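Local coordinates for mitochondrial dynamics protein MID49 (Mus musculus, PDB 4WOY) that is required for mitochondrial fission, promotes recruitment of dynamin-related protein 1 to the mitochondrial surface and regulates its GTPase activity, at residues 141-146 / 152-157. The protein carries 1 engineered substitution. Numbering follows the deposited sequence.
Sequences VNWPAI and CLIWPD
Trp143, in the first turn of helix 143-150, packs against Ile154 and Pro156 of strand 153-156, which follows closely in the chain; this helix-strand unit lies at the border of the mixed sheet in the nucleotidyltransferase-like part of the chain, where strand 153-156 pairs antiparallel with strand 162-166. The benzene half of the indole meets the branch methyl of Ile154, CE3 lying 3.8 Å from CG2, and the two side chains cross at about a right angle. At the pyrrole half, NE1 of Trp143 comes within 3.7 Å of CG of Pro156, and CD of Pro156 lies 3.8 Å from CD1 of Trp143. Both neighbours approach the indole at a slant. Val141 CG1 sits over the centre of one ring face, 3.4 Å from the plane, while the NE1 hydrogen bond to Leu137 O satisfies the ring nitrogen and should help hold the indole's rotation. A chi1 of -67° sets CG of Trp143 opposite the carbonyl carbon and directs the indole towards Ile154 and Pro156. Its CB approaches the strand backbone, 3.3 Å from Ile154 O. Ile154 also touches Ile31 of helix 18-42 and Leu165 of strand 162-166. Asn142 caps the helix through a weak bond from Ala145 N to OD1. Further along the helix, CG2 of Ile146 meets the delta methyl CD1 of Ile154 at 3.4 Å.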
loop_
_atom_site.group_PDB
_atom_site.type_symbol
_atom_site.label_atom_id
_atom_site.label_comp_id
_atom_site.label_asym_id
_atom_site.label_seq_id
_atom_site.Cartn_x
_atom_site.Cartn_y
_atom_site.Cartn_z
ATOM N N VAL A 141 -21.232 3.438 -11.511
ATOM C CA VAL A 141 -20.438 4.622 -11.872
ATOM C C VAL A 141 -20.267 4.706 -13.393
ATOM O O VAL A 141 -19.960 3.707 -14.057
ATOM C CB VAL A 141 -19.038 4.626 -11.231
ATOM C CG1 VAL A 141 -18.163 5.720 -11.859
ATOM C CG2 VAL A 141 -19.119 4.780 -9.702
ATOM N N ASN A 142 -20.478 5.903 -13.935
ATOM C CA ASN A 142 -20.419 6.142 -15.378
ATOM C C ASN A 142 -18.981 6.246 -15.894
ATOM O O ASN A 142 -18.497 7.334 -16.209
ATOM C CB ASN A 142 -21.210 7.404 -15.724
ATOM C CG ASN A 142 -21.691 7.416 -17.153
ATOM O OD1 ASN A 142 -21.138 6.736 -18.021
ATOM N ND2 ASN A 142 -22.736 8.185 -17.408
ATOM N N TRP A 143 -18.292 5.111 -15.946
ATOM C CA TRP A 143 -16.908 5.059 -16.417
ATOM C C TRP A 143 -16.700 5.411 -17.884
ATOM O O TRP A 143 -15.678 6.001 -18.227
ATOM C CB TRP A 143 -16.319 3.673 -16.151
ATOM C CG TRP A 143 -16.178 3.399 -14.670
ATOM C CD1 TRP A 143 -16.758 2.388 -13.959
ATOM C CD2 TRP A 143 -15.449 4.186 -13.720
ATOM N NE1 TRP A 143 -16.417 2.479 -12.628
ATOM C CE2 TRP A 143 -15.611 3.573 -12.455
ATOM C CE3 TRP A 143 -14.668 5.344 -13.815
ATOM C CZ2 TRP A 143 -15.030 4.083 -11.299
ATOM C CZ3 TRP A 143 -14.075 5.838 -12.660
ATOM C CH2 TRP A 143 -14.264 5.212 -11.424
ATOM N N PRO A 144 -17.655 5.059 -18.764
ATOM C CA PRO A 144 -17.408 5.501 -20.142
ATOM C C PRO A 144 -17.352 7.023 -20.283
ATOM O O PRO A 144 -16.479 7.540 -20.974
ATOM C CB PRO A 144 -18.607 4.925 -20.910
ATOM C CG PRO A 144 -19.623 4.582 -19.870
ATOM C CD PRO A 144 -18.833 4.176 -18.682
ATOM N N ALA A 145 -18.252 7.727 -19.609
ATOM C CA ALA A 145 -18.315 9.180 -19.701
ATOM C C ALA A 145 -17.099 9.846 -19.079
ATOM O O ALA A 145 -16.550 10.789 -19.650
ATOM C CB ALA A 145 -19.579 9.692 -19.048
ATOM N N ILE A 146 -16.704 9.372 -17.898
ATOM C CA ILE A 146 -15.548 9.925 -17.194
ATOM C C ILE A 146 -14.308 9.757 -18.057
ATOM O O ILE A 146 -13.497 10.672 -18.193
ATOM C CB ILE A 146 -15.334 9.245 -15.830
ATOM C CG1 ILE A 146 -16.464 9.620 -14.872
ATOM C CG2 ILE A 146 -14.006 9.646 -15.222
ATOM C CD1 ILE A 146 -16.645 8.647 -13.707
ATOM N N CYS A 152 -9.168 9.212 -21.583
ATOM C CA CYS A 152 -8.570 7.917 -21.247
ATOM C C CYS A 152 -9.672 6.868 -21.084
ATOM O O CYS A 152 -10.845 7.191 -21.188
ATOM C CB CYS A 152 -7.746 8.003 -19.966
ATOM S SG CYS A 152 -8.713 8.460 -18.501
ATOM N N LEU A 153 -9.293 5.616 -20.845
ATOM C CA LEU A 153 -10.252 4.558 -20.508
ATOM C C LEU A 153 -10.077 4.158 -19.049
ATOM O O LEU A 153 -8.957 3.882 -18.625
ATOM C CB LEU A 153 -10.062 3.309 -21.372
ATOM C CG LEU A 153 -11.334 2.620 -21.882
ATOM C CD1 LEU A 153 -11.812 3.304 -23.174
ATOM C CD2 LEU A 153 -11.170 1.095 -22.039
ATOM N N ILE A 154 -11.173 4.093 -18.298
ATOM C CA ILE A 154 -11.127 3.639 -16.912
ATOM C C ILE A 154 -12.122 2.506 -16.719
ATOM O O ILE A 154 -13.289 2.641 -17.106
ATOM C CB ILE A 154 -11.471 4.768 -15.908
ATOM C CG1 ILE A 154 -10.859 6.100 -16.370
ATOM C CG2 ILE A 154 -11.076 4.358 -14.510
ATOM C CD1 ILE A 154 -11.524 7.338 -15.831
ATOM N N TRP A 155 -11.675 1.397 -16.131
ATOM C CA TRP A 155 -12.577 0.286 -15.856
ATOM C C TRP A 155 -12.153 -0.516 -14.618
ATOM O O TRP A 155 -10.965 -0.611 -14.302
ATOM C CB TRP A 155 -12.671 -0.646 -17.073
ATOM C CG TRP A 155 -11.469 -1.518 -17.265
ATOM C CD1 TRP A 155 -11.318 -2.809 -16.846
ATOM C CD2 TRP A 155 -10.251 -1.173 -17.940
ATOM N NE1 TRP A 155 -10.078 -3.284 -17.208
ATOM C CE2 TRP A 155 -9.405 -2.298 -17.883
ATOM C CE3 TRP A 155 -9.792 -0.020 -18.581
ATOM C CZ2 TRP A 155 -8.125 -2.301 -18.443
ATOM C CZ3 TRP A 155 -8.528 -0.030 -19.133
ATOM C CH2 TRP A 155 -7.709 -1.160 -19.066
ATOM N N PRO A 156 -13.138 -1.075 -13.903
ATOM C CA PRO A 156 -12.899 -1.922 -12.727
ATOM C C PRO A 156 -12.299 -3.287 -13.072
ATOM O O PRO A 156 -12.724 -3.944 -14.017
ATOM C CB PRO A 156 -14.300 -2.085 -12.110
ATOM C CG PRO A 156 -15.109 -0.960 -12.690
ATOM C CD PRO A 156 -14.567 -0.766 -14.075
ATOM N N ASP A 157 -11.293 -3.683 -12.307
ATOM C CA ASP A 157 -10.579 -4.943 -12.487
ATOM C C ASP A 157 -11.379 -6.118 -11.881
ATOM O O ASP A 157 -12.248 -5.914 -11.038
ATOM C CB ASP A 157 -9.184 -4.821 -11.887
ATOM C CG ASP A 157 -8.353 -6.055 -12.075
ATOM O OD1 ASP A 157 -8.780 -6.956 -12.814
ATOM O OD2 ASP A 157 -7.233 -6.098 -11.529
#